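Local coordinates for protein Hep_Hag family (PDB 3S6L) that is the YadA-like head of the trimeric autotransporter adhesin BoaA, which probably attaches Burkholderia pseudomallei to host cells, at residues A100-G104 with T105-A109; S72-G76 with S77-A81; A160-N163 with Q164-G167. One frame throughout, in Å; residues are numbered along the deposited sequence.

Contact 1: A100-G104 with T105-A109; sequences ALASG and TDSTA. With ZN (zinc ion), chain T.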
loop_
_atom_site.group_PDB
_atom_site.type_symbol
_atom_site.label_atom_id
_atom_site.label_comp_id
_atom_site.label_asym_id
_atom_site.label_seq_id
_atom_site.Cartn_x
_atom_site.Cartn_y
_atom_site.Cartn_z
ATOM N N ALA A 100 4.231 -3.761 9.884
ATOM C CA ALA A 100 2.897 -3.196 9.989
ATOM C C ALA A 100 1.960 -4.345 10.363
ATOM O O ALA A 100 2.164 -5.472 9.926
ATOM C CB ALA A 100 2.459 -2.568 8.666
ATOM N N LEU A 101 0.940 -4.057 11.162
ATOM C CA LEU A 101 -0.003 -5.114 11.581
ATOM C C LEU A 101 -1.441 -4.607 11.454
ATOM O O LEU A 101 -1.785 -3.581 12.031
ATOM C CB LEU A 101 0.270 -5.600 13.012
ATOM C CG LEU A 101 -0.704 -6.627 13.608
ATOM C CD1 LEU A 101 -0.538 -8.029 12.966
ATOM C CD2 LEU A 101 -0.557 -6.718 15.150
ATOM N N ALA A 102 -2.247 -5.288 10.651
ATOM C CA ALA A 102 -3.648 -4.959 10.547
ATOM C C ALA A 102 -4.357 -6.193 11.093
ATOM O O ALA A 102 -4.527 -7.186 10.383
ATOM C CB ALA A 102 -4.030 -4.695 9.073
ATOM N N SER A 103 -4.740 -6.135 12.364
ATOM C CA SER A 103 -5.239 -7.325 13.039
ATOM C C SER A 103 -6.751 -7.282 13.212
ATOM O O SER A 103 -7.353 -8.311 13.300
ATOM C CB SER A 103 -4.557 -7.524 14.388
ATOM O OG SER A 103 -4.771 -6.370 15.152
ATOM N N GLY A 104 -7.342 -6.084 13.266
ATOM C CA GLY A 104 -8.795 -5.931 13.358
ATOM C C GLY A 104 -9.465 -6.454 12.094
ATOM O O GLY A 104 -8.887 -6.395 10.989
ATOM N N THR A 105 -10.668 -7.005 12.251
ATOM C CA THR A 105 -11.516 -7.277 11.076
ATOM C C THR A 105 -11.639 -5.991 10.249
ATOM O O THR A 105 -11.960 -4.929 10.792
ATOM C CB THR A 105 -12.912 -7.759 11.545
ATOM O OG1 THR A 105 -12.748 -8.991 12.273
ATOM C CG2 THR A 105 -13.882 -7.966 10.370
ATOM N N ASP A 106 -11.365 -6.070 8.942
ATOM C CA ASP A 106 -11.593 -4.934 8.045
ATOM C C ASP A 106 -10.724 -3.740 8.393
ATOM O O ASP A 106 -11.122 -2.579 8.177
ATOM C CB ASP A 106 -13.081 -4.520 8.075
ATOM C CG ASP A 106 -13.961 -5.466 7.292
ATOM O OD1 ASP A 106 -13.453 -6.182 6.408
ATOM O OD2 ASP A 106 -15.179 -5.482 7.555
ATOM N N SER A 107 -9.537 -4.018 8.930
ATOM C CA SER A 107 -8.615 -2.957 9.300
ATOM C C SER A 107 -7.546 -2.737 8.209
ATOM O O SER A 107 -7.343 -3.575 7.355
ATOM C CB SER A 107 -7.967 -3.271 10.657
ATOM O OG SER A 107 -7.077 -4.373 10.532
ATOM N N THR A 108 -6.856 -1.608 8.269
ATOM C CA THR A 108 -5.929 -1.225 7.232
ATOM C C THR A 108 -4.819 -0.471 7.921
ATOM O O THR A 108 -5.068 0.565 8.573
ATOM C CB THR A 108 -6.632 -0.327 6.159
ATOM O OG1 THR A 108 -7.797 -1.003 5.664
ATOM C CG2 THR A 108 -5.704 -0.010 4.997
ATOM N N ALA A 109 -3.610 -1.018 7.827
ATOM C CA ALA A 109 -2.426 -0.445 8.471
ATOM C C ALA A 109 -1.441 -0.027 7.408
ATOM O O ALA A 109 -0.904 -0.892 6.697
ATOM C CB ALA A 109 -1.775 -1.462 9.439
HETATM ZN ZN ZN T . -14.589 -8.278 6.251
HETATM O O HOH W 1 -15.452 -9.908 7.325
#

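Contact 2: S72-G76 with S77-A81; sequences SSASG and SGSTA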
loop_
_atom_site.group_PDB
_atom_site.type_symbol
_atom_site.label_atom_id
_atom_site.label_comp_id
_atom_site.label_asym_id
_atom_site.label_seq_id
_atom_site.Cartn_x
_atom_site.Cartn_y
_atom_site.Cartn_z
ATOM N N SER A 72 6.596 -12.155 6.075
ATOM C CA SER A 72 5.255 -11.547 6.168
ATOM C C SER A 72 4.191 -12.630 6.386
ATOM O O SER A 72 4.426 -13.807 6.098
ATOM C CB SER A 72 4.933 -10.709 4.939
ATOM O OG SER A 72 5.092 -11.481 3.769
ATOM N N SER A 73 3.029 -12.238 6.880
ATOM C CA SER A 73 1.970 -13.208 7.146
ATOM C C SER A 73 0.614 -12.583 6.859
ATOM O O SER A 73 0.343 -11.442 7.265
ATOM C CB SER A 73 2.039 -13.672 8.613
ATOM O OG SER A 73 1.013 -14.622 8.865
ATOM N N ALA A 74 -0.210 -13.303 6.118
ATOM C CA ALA A 74 -1.573 -12.887 5.816
ATOM C C ALA A 74 -2.446 -14.107 6.037
ATOM O O ALA A 74 -2.630 -14.892 5.121
ATOM C CB ALA A 74 -1.690 -12.404 4.360
ATOM N N SER A 75 -2.945 -14.274 7.267
ATOM C CA SER A 75 -3.662 -15.483 7.659
ATOM C C SER A 75 -5.171 -15.247 7.700
ATOM O O SER A 75 -5.957 -16.202 7.780
ATOM C CB SER A 75 -3.149 -16.023 9.011
ATOM O OG SER A 75 -3.435 -15.094 10.035
ATOM N N GLY A 76 -5.559 -13.979 7.685
ATOM C CA GLY A 76 -6.954 -13.631 7.608
ATOM C C GLY A 76 -7.546 -13.903 6.230
ATOM O O GLY A 76 -6.838 -13.920 5.211
ATOM N N SER A 77 -8.853 -14.116 6.195
ATOM C CA SER A 77 -9.571 -14.262 4.932
ATOM C C SER A 77 -9.527 -12.950 4.163
ATOM O O SER A 77 -9.903 -11.914 4.679
ATOM C CB SER A 77 -11.023 -14.692 5.215
ATOM O OG SER A 77 -11.651 -15.126 4.032
ATOM N N GLY A 78 -9.044 -12.988 2.925
ATOM C CA GLY A 78 -8.999 -11.776 2.077
ATOM C C GLY A 78 -8.047 -10.740 2.646
ATOM O O GLY A 78 -8.280 -9.540 2.536
ATOM N N SER A 79 -6.973 -11.209 3.259
ATOM C CA SER A 79 -5.991 -10.325 3.900
ATOM C C SER A 79 -4.757 -10.110 3.010
ATOM O O SER A 79 -4.423 -10.949 2.164
ATOM C CB SER A 79 -5.526 -10.924 5.230
ATOM O OG SER A 79 -4.864 -12.178 5.007
ATOM N N THR A 80 -4.065 -9.006 3.249
ATOM C CA THR A 80 -2.926 -8.597 2.432
ATOM C C THR A 80 -1.892 -8.035 3.408
ATOM O O THR A 80 -2.204 -7.162 4.249
ATOM C CB THR A 80 -3.348 -7.547 1.408
ATOM O OG1 THR A 80 -4.402 -8.075 0.567
ATOM C CG2 THR A 80 -2.182 -7.117 0.540
ATOM N N ALA A 81 -0.665 -8.552 3.334
ATOM C CA ALA A 81 0.418 -8.043 4.180
ATOM C C ALA A 81 1.612 -7.835 3.290
ATOM O O ALA A 81 2.057 -8.794 2.623
ATOM C CB ALA A 81 0.747 -9.024 5.323
#

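Contact 3: A160-N163 with Q164-G167; sequences ANMN and QLWG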
loop_
_atom_site.group_PDB
_atom_site.type_symbol
_atom_site.label_atom_id
_atom_site.label_comp_id
_atom_site.label_asym_id
_atom_site.label_seq_id
_atom_site.Cartn_x
_atom_site.Cartn_y
_atom_site.Cartn_z
ATOM N N ALA A 160 -13.619 20.068 8.428
ATOM C CA ALA A 160 -13.506 21.523 8.424
ATOM C C ALA A 160 -12.030 21.874 8.441
ATOM O O ALA A 160 -11.264 21.336 9.254
ATOM C CB ALA A 160 -14.206 22.139 9.652
ATOM N N ASN A 161 -11.616 22.782 7.557
ATOM C CA ASN A 161 -10.242 23.262 7.632
ATOM C C ASN A 161 -10.161 24.564 8.436
ATOM O O ASN A 161 -11.205 25.114 8.837
ATOM C CB ASN A 161 -9.587 23.333 6.247
ATOM C CG ASN A 161 -9.991 24.565 5.454
ATOM O OD1 ASN A 161 -10.586 25.501 5.978
ATOM N ND2 ASN A 161 -9.638 24.576 4.200
ATOM N N MET A 162 -8.938 25.048 8.675
ATOM C CA MET A 162 -8.697 26.203 9.537
ATOM C C MET A 162 -9.300 27.507 9.005
ATOM O O MET A 162 -9.812 28.300 9.787
ATOM C CB MET A 162 -7.198 26.401 9.799
ATOM C CG MET A 162 -6.525 25.378 10.742
ATOM S SD MET A 162 -7.390 25.081 12.287
ATOM C CE MET A 162 -7.301 26.690 13.126
ATOM N N ASN A 163 -9.220 27.743 7.696
ATOM C CA ASN A 163 -9.866 28.916 7.091
ATOM C C ASN A 163 -11.341 28.980 7.489
ATOM O O ASN A 163 -11.863 30.055 7.797
ATOM C CB ASN A 163 -9.736 28.910 5.567
ATOM C CG ASN A 163 -8.347 29.326 5.089
ATOM O OD1 ASN A 163 -7.710 30.185 5.693
ATOM N ND2 ASN A 163 -7.874 28.719 3.994
ATOM N N GLN A 164 -11.996 27.819 7.502
ATOM C CA GLN A 164 -13.407 27.747 7.825
ATOM C C GLN A 164 -13.638 28.002 9.308
ATOM O O GLN A 164 -14.588 28.706 9.675
ATOM C CB GLN A 164 -14.003 26.418 7.385
ATOM C CG GLN A 164 -13.844 26.143 5.907
ATOM C CD GLN A 164 -14.421 24.816 5.525
ATOM O OE1 GLN A 164 -13.874 23.769 5.877
ATOM N NE2 GLN A 164 -15.548 24.839 4.805
ATOM N N LEU A 165 -12.771 27.448 10.154
ATOM C CA LEU A 165 -12.863 27.680 11.584
ATOM C C LEU A 165 -12.736 29.183 11.892
ATOM O O LEU A 165 -13.570 29.748 12.584
ATOM C CB LEU A 165 -11.794 26.883 12.340
ATOM C CG LEU A 165 -12.000 26.839 13.855
ATOM C CD1 LEU A 165 -12.939 25.714 14.225
ATOM C CD2 LEU A 165 -10.694 26.679 14.591
ATOM N N TRP A 166 -11.695 29.808 11.353
ATOM C CA TRP A 166 -11.467 31.240 11.464
ATOM C C TRP A 166 -12.573 32.140 10.893
ATOM O O TRP A 166 -12.753 33.267 11.349
ATOM C CB TRP A 166 -10.159 31.591 10.792
ATOM C CG TRP A 166 -8.959 30.956 11.422
ATOM C CD1 TRP A 166 -8.809 30.565 12.732
ATOM C CD2 TRP A 166 -7.703 30.699 10.780
ATOM N NE1 TRP A 166 -7.542 30.077 12.928
ATOM C CE2 TRP A 166 -6.843 30.150 11.750
ATOM C CE3 TRP A 166 -7.216 30.899 9.477
ATOM C CZ2 TRP A 166 -5.530 29.779 11.456
ATOM C CZ3 TRP A 166 -5.911 30.527 9.184
ATOM C CH2 TRP A 166 -5.083 29.977 10.171
ATOM N N GLY A 167 -13.298 31.642 9.895
ATOM C CA GLY A 167 -14.455 32.348 9.337
ATOM C C GLY A 167 -15.626 32.384 10.305
ATOM O O GLY A 167 -16.534 33.196 10.151
#

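Contact 1: A100-G104 with T105-A109
Residues 100-104 and 105-109 run back along each other, their end-to-end directions 157° apart, and reverse through a type II beta turn from Gly104 to Ser107. The carbonyl oxygen of Gly104 is gripped twice by Ser107: its N lies 3.2 Å from Gly104 O in a bent bond, and Ser107 OG is closer, 2.8 Å from the same Gly104 O. Both donors reach this oxygen from one face of its carbonyl plane, the amide well above it and the hydroxyl tilted 25° from it. The hydroxyl can do this because chi1 of 69° sets OG between the backbone N and the carbonyl carbon of Ser107, turned inward against residues 100-104. There it also meets a methyl, with Ala102 CB 3.4 Å from Ser107 OG. Beyond the serine the filling is apolar and small: Ala109 CB lies 4.0 Å from Ala102 CB and rests on the backbone of Leu101, 3.3 Å from Leu101 O. Ala100 CB flanks Ala109 CB more loosely, at 4.4 Å. At the outer end of the turn Asp106, with the positive phi usual for the third position of a type II turn, points its CB away from residues 100-104, and its OD1 binds a zinc ion at 2.4 Å. A water also coordinates this zinc. This is a turn of one coil of the left-handed beta-roll of a YadA-like head. Ser107 OG is also hydrogen-bonded to Ala116 O of the following coil, so its one proton has two carbonyl acceptors. Strand 101-102 pairs in parallel with strand 115-116; Ala100 and Ala102 pack on Ala95 of strand 94-96, while Thr108, at the start of strand 108-110, meets Gly111 of the second subunit.

Contact 2: S72-G76 with S77-A81
Ala74 and Ser79 meet inside one coil of the left-handed beta-roll that characterises YadA-like heads, where the chain reverses through a type II beta turn from Gly76 to Ser79. Ser79 can be followed outward. Its CB packs against the peptide of Gly76, 3.3 Å from Gly76 O, and chi1 of 63° then sends the hydroxyl back across the turn to Gly76. At the tip, Ser79 OG donates to Gly76 O over 2.6 Å, tilted 33° from the carbonyl plane. The backbone amide adds a weak bond to this oxygen, Ser79 N lying 3.3 Å from Gly76 O. The first residue of the turn is thus held by both the main chain and the side chain of the last. The hydroxyl also abuts a methyl, with Ala74 CB 3.2 Å from Ser79 OG. Gly78, the third residue of the turn, takes a positive phi of 65°, a conformation glycine adopts readily. At the other end of the contact Ser72 turns its hydroxyl to Gly69 O, leaving CB to face the second segment. Ser77 N is hydrogen-bonded to Asp91 OD1 of the next coil, and backbone bonds from Ser72 and Ala74 to Asn59, and from Ser73 to Ala86 and Ala88, join the coil to those before and after it. Across the subunit boundary Thr80 packs on Phe96 of the second subunit. Within the coil, the two runs of chain approach each other through small methyls: Ala81 CB stands 4.3 Å from Ala74 CB and only 3.1 Å from Ser73 O.

Contact 3: A160-N163 with Q164-G167
Asn161 O is gripped by two amides of the first helical turn, Leu165 N at 3.1 Å and, weakly, Gln164 N. Asn161 and Gln164 also exchange side-chain bonds as a capping box. With chi1 of 79° the asparagine carboxamide folds over the helix start, and its OD1 accepts from Gln164 N at 3.1 Å, nearly head-on to the C=O. In return Gln164 OE1 takes Asn161 N at 3.0 Å, in the carbonyl plane on a lone pair. The two amide planes stand 74° apart. One residue further, Trp166 N reaches Met162 O at 2.9 Å, and that oxygen lies over a face of the indole. Met162 CB makes a CH-pi contact with the six-membered ring, 4.1 Å from its centroid. The methionine chain bends at chi2 and chi3, bringing CE 3.4 Å from Trp166 NE1 and against Leu165 CD2, with SD oblique to the ring. Asn161 ND2 donates to Val150 O, and Gln164 OE1 accepts a second bond from Gly153 N. In the trimer Leu165 packs on Leu165 of both other subunits, and Trp166 on Ile154 of the second, where helix 162-168 lies in the coiled-stalk region.

How the contacts relate
Contacts 1 and 2 are buried corners of the same beta-roll, their centres about 9 Å apart, and their second segments enter strands of one sheet, 108-110 and 80-82. They repeat the same serine-to-glycine turn, but in contact 1 an aspartate at the third turn position binds zinc; contact 2 has a glycine there, with a zinc nearby but no side chain to bind it. Contact 3 lies about 32 Å from contact 1 between centres, in the coiled-stalk region, and is only partly buried. A capping box and an indole replace hydroxyls and small methyls. All three touch the second subunit, but contact 3 also meets the third, through Ala160, Gln164 and Leu165.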